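Local atomic coordinates of putative mandelate racemase (Salmonella typhimurium, PDB entry 2O56), a protein that is of unknown function but binds magnesium and, as a member of the enolase superfamily, may act as a hydro-lyase (dehydratase). Residues D10-A15 / V29-T34. Numbering follows the deposited sequence.
Sequences DIIDVA and VVKINT
Asp10, Lys31 and Asn33 join their polar ends on one face of an antiparallel strand pair. Asp10 and Lys31 face each other as a hydrogen-bonded pair, and their side chains run side by side in the same direction. The lysine starts out extended, with CG anti to the backbone N (chi1 -176°), and bends only at its last torsion. Its NZ forms a long salt bridge of 3.6 Å with Asp10 OD2. A shorter bond, 2.7 Å, links Lys31 NZ to Asn33 OD1 on the same strand. The Asn33 side chain crosses that of Asp10 at about a right angle. Its ND2 donates to Asp10 OD2 at 2.7 Å and approaches from above the carboxylate plane, while OD2 lies nearly in the amide plane. The two planes are 56° apart. Asn33 thus uses both ends of its amide, and the lysine charge would be expected to stabilise a charged Asp10. The other carboxylate oxygen, OD1, bonds to Thr397 on the next strand, and Ser8 and Ser39 also bond to the Asn33 amide.

Further along this face the contact becomes apolar. Ile12 CD1 reaches Lys31 CB at 4.0 Å and lies 4.2 Å from Val29 CG1. Past the strand end, Val14 CG2 meets Val29 CG2 at 3.7 Å. Backbone bonds in both directions join Asp10 with Lys31 and Ile12 with Val29. Between them, Ile11 and Val30 form a non-hydrogen-bonded pair whose side chains occupy the other face, where Ile11 packs on helix 52-66. Strands 6-13 and 28-34 are the central pair of a four-stranded antiparallel sheet, flanked by 395-398 and 39-44. This meander of the first three strands, followed by helices, is characteristic of the N-terminal capping domain of the enolase superfamily.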
ATOM      1  N   ASP A  10      -1.545  48.684  11.973  1.00 26.67           N
ATOM      2  CA  ASP A  10      -1.193  49.407  10.773  1.00 29.51           C
ATOM      3  C   ASP A  10      -0.664  48.416   9.773  1.00 33.98           C
ATOM      4  O   ASP A  10       0.183  47.590  10.103  1.00 27.28           O
ATOM      5  CB  ASP A  10      -0.127  50.460  11.071  1.00 33.20           C
ATOM      6  CG  ASP A  10      -0.525  51.382  12.209  1.00 44.80           C
ATOM      7  OD1 ASP A  10      -1.500  52.140  12.041  1.00 41.59           O
ATOM      8  OD2 ASP A  10       0.118  51.332  13.283  1.00 44.09           O
ATOM      9  N   ILE A  11      -1.182  48.484   8.554  1.00 30.17           N
ATOM     10  CA  ILE A  11      -0.689  47.649   7.471  1.00 32.43           C
ATOM     11  C   ILE A  11       0.065  48.546   6.494  1.00 32.69           C
ATOM     12  O   ILE A  11      -0.529  49.402   5.834  1.00 30.83           O
ATOM     13  CB  ILE A  11      -1.840  46.850   6.808  1.00 31.96           C
ATOM     14  CG1 ILE A  11      -2.558  46.000   7.866  1.00 30.28           C
ATOM     15  CG2 ILE A  11      -1.282  45.925   5.736  1.00 34.92           C
ATOM     16  CD1 ILE A  11      -3.760  46.646   8.522  1.00 29.75           C
ATOM     17  N   ILE A  12       1.381  48.351   6.436  1.00 30.92           N
ATOM     18  CA  ILE A  12       2.304  49.313   5.838  1.00 30.37           C
ATOM     19  C   ILE A  12       2.872  48.835   4.494  1.00 40.70           C
ATOM     20  O   ILE A  12       3.523  47.794   4.406  1.00 33.63           O
ATOM     21  CB  ILE A  12       3.460  49.661   6.834  1.00 34.82           C
ATOM     22  CG1 ILE A  12       2.879  50.230   8.130  1.00 29.10           C
ATOM     23  CG2 ILE A  12       4.463  50.644   6.214  1.00 27.60           C
ATOM     24  CD1 ILE A  12       3.768  50.129   9.340  1.00 25.54           C
ATOM     25  N   ASP A  13       2.625  49.615   3.446  1.00 33.72           N
ATOM     26  CA  ASP A  13       3.179  49.348   2.131  1.00 32.29           C
ATOM     27  C   ASP A  13       4.525  50.075   2.027  1.00 38.48           C
ATOM     28  O   ASP A  13       4.580  51.249   1.673  1.00 41.40           O
ATOM     29  CB  ASP A  13       2.192  49.856   1.070  1.00 35.53           C
ATOM     30  CG  ASP A  13       2.507  49.359  -0.331  1.00 42.36           C
ATOM     31  OD1 ASP A  13       3.394  48.498  -0.505  1.00 51.01           O
ATOM     32  OD2 ASP A  13       1.842  49.837  -1.272  1.00 43.36           O
ATOM     33  N   VAL A  14       5.598  49.360   2.350  1.00 37.59           N
ATOM     34  CA  VAL A  14       6.897  49.951   2.698  1.00 37.46           C
ATOM     35  C   VAL A  14       7.512  50.647   1.489  1.00 42.53           C
ATOM     36  O   VAL A  14       7.817  49.996   0.483  1.00 34.69           O
ATOM     37  CB  VAL A  14       7.871  48.868   3.258  1.00 36.68           C
ATOM     38  CG1 VAL A  14       9.311  49.420   3.446  1.00 36.61           C
ATOM     39  CG2 VAL A  14       7.318  48.267   4.563  1.00 26.37           C
ATOM     40  N   ALA A  15       7.668  51.968   1.595  1.00 42.96           N
ATOM     41  CA  ALA A  15       8.326  52.783   0.552  1.00 44.25           C
ATOM     42  C   ALA A  15       9.821  52.534   0.521  1.00 45.10           C
ATOM     43  O   ALA A  15      10.469  52.496   1.565  1.00 51.36           O
ATOM     44  CB  ALA A  15       8.056  54.289   0.772  1.00 44.68           C
ATOM     45  N   VAL A  29       4.492  45.417   5.822  1.00 32.87           N
ATOM     46  CA  VAL A  29       4.730  45.254   7.238  1.00 26.13           C
ATOM     47  C   VAL A  29       3.430  45.385   8.030  1.00 25.42           C
ATOM     48  O   VAL A  29       2.572  46.223   7.721  1.00 33.06           O
ATOM     49  CB  VAL A  29       5.836  46.245   7.719  1.00 28.92           C
ATOM     50  CG1 VAL A  29       5.802  46.429   9.213  1.00 27.99           C
ATOM     51  CG2 VAL A  29       7.213  45.757   7.247  1.00 22.30           C
ATOM     52  N   VAL A  30       3.263  44.526   9.027  1.00 29.85           N
ATOM     53  CA  VAL A  30       2.123  44.624   9.940  1.00 29.18           C
ATOM     54  C   VAL A  30       2.708  45.121  11.250  1.00 33.72           C
ATOM     55  O   VAL A  30       3.675  44.551  11.742  1.00 32.76           O
ATOM     56  CB  VAL A  30       1.483  43.250  10.187  1.00 32.98           C
ATOM     57  CG1 VAL A  30       0.336  43.366  11.163  1.00 24.99           C
ATOM     58  CG2 VAL A  30       0.991  42.643   8.885  1.00 34.12           C
ATOM     59  N   LYS A  31       2.148  46.210  11.771  1.00 33.32           N
ATOM     60  CA  LYS A  31       2.580  46.802  13.023  1.00 32.44           C
ATOM     61  C   LYS A  31       1.381  46.779  13.953  1.00 27.77           C
ATOM     62  O   LYS A  31       0.364  47.403  13.678  1.00 30.75           O
ATOM     63  CB  LYS A  31       3.018  48.253  12.803  1.00 31.26           C
ATOM     64  CG  LYS A  31       3.585  48.931  14.052  1.00 29.16           C
ATOM     65  CD  LYS A  31       4.082  50.336  13.705  1.00 40.01           C
ATOM     66  CE  LYS A  31       4.264  51.192  14.946  1.00 45.43           C
ATOM     67  NZ  LYS A  31       2.987  51.773  15.365  1.00 50.72           N
ATOM     68  N   ILE A  32       1.503  46.038  15.042  1.00 24.29           N
ATOM     69  CA  ILE A  32       0.380  45.762  15.891  1.00 22.85           C
ATOM     70  C   ILE A  32       0.587  46.615  17.142  1.00 32.84           C
ATOM     71  O   ILE A  32       1.689  46.621  17.728  1.00 30.11           O
ATOM     72  CB  ILE A  32       0.331  44.278  16.266  1.00 28.62           C
ATOM     73  CG1 ILE A  32       0.057  43.432  15.021  1.00 30.31           C
ATOM     74  CG2 ILE A  32      -0.761  44.019  17.292  1.00 29.89           C
ATOM     75  CD1 ILE A  32      -0.305  41.995  15.328  1.00 29.15           C
ATOM     76  N   ASN A  33      -0.450  47.350  17.539  1.00 31.44           N
ATOM     77  CA  ASN A  33      -0.295  48.356  18.598  1.00 27.49           C
ATOM     78  C   ASN A  33      -1.133  47.997  19.796  1.00 29.56           C
ATOM     79  O   ASN A  33      -2.256  47.522  19.647  1.00 26.20           O
ATOM     80  CB  ASN A  33      -0.665  49.759  18.074  1.00 26.19           C
ATOM     81  CG  ASN A  33       0.137  50.148  16.851  1.00 33.42           C
ATOM     82  OD1 ASN A  33       1.362  50.170  16.894  1.00 34.43           O
ATOM     83  ND2 ASN A  33      -0.548  50.429  15.747  1.00 35.57           N
ATOM     84  N   THR A  34      -0.590  48.203  20.991  1.00 30.66           N
ATOM     85  CA  THR A  34      -1.268  47.761  22.202  1.00 32.56           C
ATOM     86  C   THR A  34      -1.615  48.924  23.121  1.00 36.66           C
ATOM     87  O   THR A  34      -1.046  50.005  23.003  1.00 32.00           O
ATOM     88  CB  THR A  34      -0.444  46.722  22.994  1.00 38.82           C
ATOM     89  OG1 THR A  34       0.789  47.303  23.407  1.00 33.48           O
ATOM     90  CG2 THR A  34      -0.155  45.472  22.150  1.00 32.10           C
TER